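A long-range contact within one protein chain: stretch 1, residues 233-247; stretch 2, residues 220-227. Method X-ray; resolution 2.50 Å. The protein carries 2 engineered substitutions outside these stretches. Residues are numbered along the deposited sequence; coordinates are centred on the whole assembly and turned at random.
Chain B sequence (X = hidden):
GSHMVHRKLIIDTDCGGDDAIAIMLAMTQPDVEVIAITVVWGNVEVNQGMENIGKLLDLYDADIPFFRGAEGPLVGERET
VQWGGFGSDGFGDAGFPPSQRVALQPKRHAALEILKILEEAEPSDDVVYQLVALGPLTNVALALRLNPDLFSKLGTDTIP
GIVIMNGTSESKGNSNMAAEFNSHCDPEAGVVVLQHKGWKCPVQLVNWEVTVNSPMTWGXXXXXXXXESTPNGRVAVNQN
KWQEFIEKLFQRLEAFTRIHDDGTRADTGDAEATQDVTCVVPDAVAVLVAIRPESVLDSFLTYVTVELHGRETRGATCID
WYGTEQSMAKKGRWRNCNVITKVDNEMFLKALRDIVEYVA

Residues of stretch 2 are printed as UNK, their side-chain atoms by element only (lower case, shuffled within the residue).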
# COMPACT_ATOMS: atom_id res chain seq x y z
N GLY B 233 -12.30 -55.40 4.47
CA GLY B 233 -12.83 -54.05 4.67
C GLY B 233 -12.92 -53.13 3.46
O GLY B 233 -12.97 -53.58 2.32
N ARG B 234 -12.92 -51.82 3.75
CA ARG B 234 -13.38 -50.77 2.81
C ARG B 234 -12.95 -50.99 1.37
O ARG B 234 -11.76 -51.02 1.05
CB ARG B 234 -12.96 -49.38 3.31
CG ARG B 234 -13.97 -48.28 3.08
CD ARG B 234 -13.45 -46.91 3.59
NE ARG B 234 -13.27 -46.94 5.05
CZ ARG B 234 -12.56 -46.06 5.77
NH1 ARG B 234 -11.94 -45.04 5.19
NH2 ARG B 234 -12.49 -46.21 7.10
N VAL B 235 -13.94 -51.21 0.51
CA VAL B 235 -13.73 -51.39 -0.93
C VAL B 235 -15.01 -51.01 -1.66
O VAL B 235 -16.11 -51.19 -1.13
CB VAL B 235 -13.36 -52.85 -1.34
CG1 VAL B 235 -11.85 -53.06 -1.31
CG2 VAL B 235 -14.08 -53.88 -0.49
N ALA B 236 -14.83 -50.49 -2.87
CA ALA B 236 -15.94 -50.19 -3.76
C ALA B 236 -16.48 -51.47 -4.37
O ALA B 236 -15.70 -52.31 -4.86
CB ALA B 236 -15.47 -49.26 -4.84
N VAL B 237 -17.80 -51.65 -4.36
CA VAL B 237 -18.32 -52.90 -4.89
C VAL B 237 -18.97 -52.80 -6.30
O VAL B 237 -18.58 -53.57 -7.21
CB VAL B 237 -19.15 -53.75 -3.84
CG1 VAL B 237 -19.56 -55.10 -4.42
CG2 VAL B 237 -18.31 -54.00 -2.59
N ASN B 238 -19.90 -51.88 -6.50
CA ASN B 238 -20.54 -51.81 -7.84
C ASN B 238 -20.69 -50.34 -8.30
O ASN B 238 -21.81 -49.82 -8.51
CB ASN B 238 -21.83 -52.67 -7.88
CG ASN B 238 -22.60 -52.60 -9.23
OD1 ASN B 238 -22.04 -52.32 -10.31
ND2 ASN B 238 -23.90 -52.88 -9.15
N GLN B 239 -19.53 -49.70 -8.43
CA GLN B 239 -19.45 -48.33 -8.84
C GLN B 239 -19.96 -48.07 -10.23
O GLN B 239 -19.59 -48.78 -11.18
CB GLN B 239 -18.02 -47.86 -8.77
CG GLN B 239 -17.55 -47.65 -7.38
CD GLN B 239 -16.15 -47.15 -7.34
OE1 GLN B 239 -15.29 -47.69 -8.03
NE2 GLN B 239 -15.91 -46.11 -6.56
N ASN B 240 -20.79 -47.03 -10.36
CA ASN B 240 -21.08 -46.50 -11.67
C ASN B 240 -19.87 -45.63 -12.14
O ASN B 240 -18.92 -45.43 -11.38
CB ASN B 240 -22.45 -45.78 -11.71
CG ASN B 240 -22.48 -44.47 -10.92
OD1 ASN B 240 -21.50 -43.71 -10.91
ND2 ASN B 240 -23.65 -44.17 -10.32
N LYS B 241 -19.92 -45.13 -13.38
CA LYS B 241 -18.76 -44.47 -13.96
C LYS B 241 -18.57 -43.11 -13.32
O LYS B 241 -17.44 -42.59 -13.34
CB LYS B 241 -18.86 -44.40 -15.50
CG LYS B 241 -20.11 -43.72 -16.01
CD LYS B 241 -20.24 -43.78 -17.51
CE LYS B 241 -20.70 -42.44 -18.07
NZ LYS B 241 -20.83 -42.54 -19.55
N TRP B 242 -19.65 -42.54 -12.75
CA TRP B 242 -19.60 -41.30 -11.96
C TRP B 242 -18.87 -41.51 -10.62
O TRP B 242 -18.02 -40.73 -10.24
CB TRP B 242 -21.00 -40.69 -11.67
CG TRP B 242 -22.06 -40.69 -12.78
CD1 TRP B 242 -23.33 -41.16 -12.66
CD2 TRP B 242 -21.95 -40.17 -14.12
NE1 TRP B 242 -24.01 -40.99 -13.84
CE2 TRP B 242 -23.19 -40.39 -14.75
CE3 TRP B 242 -20.91 -39.58 -14.86
CZ2 TRP B 242 -23.45 -40.02 -16.09
CZ3 TRP B 242 -21.16 -39.22 -16.19
CH2 TRP B 242 -22.43 -39.45 -16.79
N GLN B 243 -19.21 -42.54 -9.88
CA GLN B 243 -18.54 -42.81 -8.61
C GLN B 243 -17.07 -43.16 -8.82
O GLN B 243 -16.20 -42.66 -8.11
CB GLN B 243 -19.25 -43.90 -7.83
CG GLN B 243 -20.73 -43.61 -7.55
CD GLN B 243 -21.45 -44.86 -7.11
OE1 GLN B 243 -21.38 -45.87 -7.79
NE2 GLN B 243 -22.12 -44.82 -5.96
N GLU B 244 -16.79 -43.99 -9.81
CA GLU B 244 -15.40 -44.38 -10.12
C GLU B 244 -14.53 -43.14 -10.39
O GLU B 244 -13.44 -43.00 -9.82
CB GLU B 244 -15.34 -45.34 -11.31
CG GLU B 244 -13.93 -45.56 -11.81
CD GLU B 244 -13.87 -46.56 -12.93
OE1 GLU B 244 -12.84 -46.55 -13.62
OE2 GLU B 244 -14.83 -47.35 -13.12
N PHE B 245 -15.04 -42.26 -11.23
CA PHE B 245 -14.38 -41.02 -11.58
C PHE B 245 -14.15 -40.13 -10.34
O PHE B 245 -13.06 -39.62 -10.16
CB PHE B 245 -15.16 -40.28 -12.69
CG PHE B 245 -14.57 -38.95 -13.08
CD1 PHE B 245 -13.68 -38.84 -14.14
CD2 PHE B 245 -14.94 -37.78 -12.41
CE1 PHE B 245 -13.16 -37.60 -14.52
CE2 PHE B 245 -14.41 -36.53 -12.78
CZ PHE B 245 -13.53 -36.44 -13.83
N ILE B 246 -15.18 -39.96 -9.51
CA ILE B 246 -15.05 -39.17 -8.29
C ILE B 246 -14.02 -39.80 -7.36
O ILE B 246 -13.15 -39.10 -6.87
CB ILE B 246 -16.43 -38.88 -7.58
CG1 ILE B 246 -17.33 -38.04 -8.51
CG2 ILE B 246 -16.22 -38.21 -6.16
CD1 ILE B 246 -18.74 -37.83 -7.99
N GLU B 247 -14.04 -41.11 -7.19
CA GLU B 247 -13.01 -41.76 -6.36
C GLU B 247 -11.59 -41.47 -6.86
O GLU B 247 -10.69 -41.21 -6.04
CB GLU B 247 -13.22 -43.28 -6.17
CG GLU B 247 -12.39 -43.87 -5.07
CD GLU B 247 -12.48 -45.39 -4.94
OE1 GLU B 247 -12.02 -45.91 -3.92
OE2 GLU B 247 -13.01 -46.09 -5.85
N UNK B 220 -19.87 -39.67 4.57
CA UNK B 220 -20.79 -39.42 3.47
C UNK B 220 -20.09 -39.75 2.14
O UNK B 220 -20.63 -40.50 1.32
c UNK B 220 -21.29 -37.97 3.49
c UNK B 220 -22.17 -37.62 2.32
c UNK B 220 -22.44 -36.73 0.06
c UNK B 220 -23.81 -36.92 0.14
c UNK B 220 -21.63 -37.07 1.16
c UNK B 220 -23.55 -37.82 2.40
c UNK B 220 -24.38 -37.48 1.32
N UNK B 221 -18.88 -39.18 1.97
CA UNK B 221 -18.06 -39.45 0.79
C UNK B 221 -17.95 -40.95 0.50
O UNK B 221 -18.11 -41.38 -0.64
o UNK B 221 -13.26 -39.95 -3.50
c UNK B 221 -15.76 -39.16 -0.23
c UNK B 221 -15.91 -38.45 -1.44
c UNK B 221 -13.94 -40.41 -1.22
c UNK B 221 -15.08 -38.72 -2.53
c UNK B 221 -14.09 -39.69 -2.41
c UNK B 221 -14.77 -40.14 -0.15
c UNK B 221 -16.65 -38.86 0.95
N UNK B 222 -17.67 -41.74 1.53
CA UNK B 222 -17.50 -43.17 1.36
C UNK B 222 -18.75 -43.77 0.72
O UNK B 222 -18.63 -44.64 -0.14
o UNK B 222 -14.91 -43.09 2.28
o UNK B 222 -15.27 -44.11 4.18
c UNK B 222 -17.14 -43.86 2.68
c UNK B 222 -15.68 -43.67 3.07
N UNK B 223 -19.93 -43.30 1.12
CA UNK B 223 -21.19 -43.79 0.58
C UNK B 223 -21.43 -43.25 -0.83
O UNK B 223 -21.93 -43.96 -1.69
c UNK B 223 -23.37 -43.66 3.75
c UNK B 223 -22.55 -44.34 2.66
c UNK B 223 -23.70 -44.63 4.90
c UNK B 223 -22.36 -43.41 1.48
n UNK B 223 -24.43 -43.95 6.03
N UNK B 224 -21.04 -42.01 -1.06
CA UNK B 224 -21.12 -41.39 -2.37
C UNK B 224 -20.47 -42.29 -3.45
O UNK B 224 -21.06 -42.52 -4.51
c UNK B 224 -22.21 -38.60 -3.46
c UNK B 224 -20.47 -39.98 -2.33
c UNK B 224 -20.73 -38.99 -3.47
c UNK B 224 -19.81 -37.78 -3.49
N UNK B 225 -19.29 -42.84 -3.16
CA UNK B 225 -18.51 -43.55 -4.17
C UNK B 225 -18.63 -45.08 -4.09
O UNK B 225 -17.82 -45.81 -4.70
c UNK B 225 -16.82 -41.75 -4.64
c UNK B 225 -16.99 -43.13 -4.16
c UNK B 225 -16.35 -43.31 -2.80
N UNK B 226 -19.63 -45.52 -3.33
CA UNK B 226 -20.00 -46.92 -3.11
C UNK B 226 -18.98 -47.77 -2.39
O UNK B 226 -18.92 -48.98 -2.56
o UNK B 226 -22.73 -47.04 -3.93
c UNK B 226 -21.92 -47.76 -4.54
c UNK B 226 -20.41 -47.59 -4.42
n UNK B 226 -22.30 -48.73 -5.37
N UNK B 227 -18.17 -47.14 -1.57
CA UNK B 227 -17.39 -47.94 -0.66
C UNK B 227 -18.29 -48.54 0.39
O UNK B 227 -19.17 -47.89 0.96
c UNK B 227 -16.29 -47.12 -0.00
n UNK B 227 -12.77 -43.44 0.06
c UNK B 227 -15.21 -46.75 -0.96
n UNK B 227 -13.29 -45.31 -1.18
n UNK B 227 -11.46 -44.08 -1.75
c UNK B 227 -12.50 -44.28 -0.95
c UNK B 227 -14.45 -45.61 -0.39

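Position 220 carries seven side-chain carbons, one leading into a six-membered ring with no heteroatom. The ring lies out of reach of stretch 1 and takes no part in the contact. It is Phe-220.

At position 221 the same carbon-plus-ring pattern ends in an oxygen, which lies 3.4 Å from Glu-247 CA and donates a weak hydrogen bond to Ile-246 O at 3.5 Å. A phenol is the side chain with these atoms: Tyr-221. Its CE1 also packs against Ile-246 CG2, 3.8 Å away.

Position 222 has two carbons, the second bearing two oxygens. One oxygen sits over a face of the Arg-234 guanidinium, 3.6 Å from Arg-234 NE; lying well out of the plane, it meets the charge without an N-H pointing at it. This carboxylate is Asp-222.

Four carbons in a row ending in nitrogen mark position 223. The CA-to-CB bond points away from stretch 1, and the side chain makes no contact with it: Lys-223.

Position 224 has four carbons, forked at the second. One terminal carbon comes within 4.5 Å of Ile-246 CG2, while its backbone O accepts a hydrogen bond from Gln-243 NE2 at 2.9 Å. The fork identifies Leu-224.

At position 225 a single carbon carries two others. One of these methyls lies 3.9 Å from Ile-246 CG2 and 3.6 Å from Gln-243 O. Branching at CB with three carbons in all gives Val-225, the first residue to leave helical geometry; its O receives Gln-239 NE2 at 2.7 Å.

Position 226 shows two carbons, the second carrying one oxygen and one nitrogen. The oxygen accepts a weak hydrogen bond from Gln-243 NE2 at 3.1 Å. The amide is Asn-226.

Position 227 has three carbons, a nitrogen, and a carbon bearing two more nitrogens. Edge-on, this guanidinium meets Glu-247 OE1: it is Arg-227, with NE at 3.1 Å and NH2 at 2.9 Å from that oxygen. Its NH1 is salt-bridged to Asp-222 OD1 at 3.1 Å, so its charge is shared between an acid of each stretch.

The contact combines four elements. Ile-246 packs against Tyr-221, Leu-224 and Val-225. Where the helix of stretch 2 ends, Gln-239 and Gln-243 bind the carbonyls of Val-225 and Leu-224. Beyond it, Ala-236 and Arg-227 form an antiparallel, non-hydrogen-bonded bridge, flanked by the weak hydrogen bond from Val-237 N to Asn-226 O, 3.4 Å. The salt bridge to Glu-247 then ties this strand residue back to the helix of stretch 1.

Stretch 2, residues 220-227: FYDKLVNR
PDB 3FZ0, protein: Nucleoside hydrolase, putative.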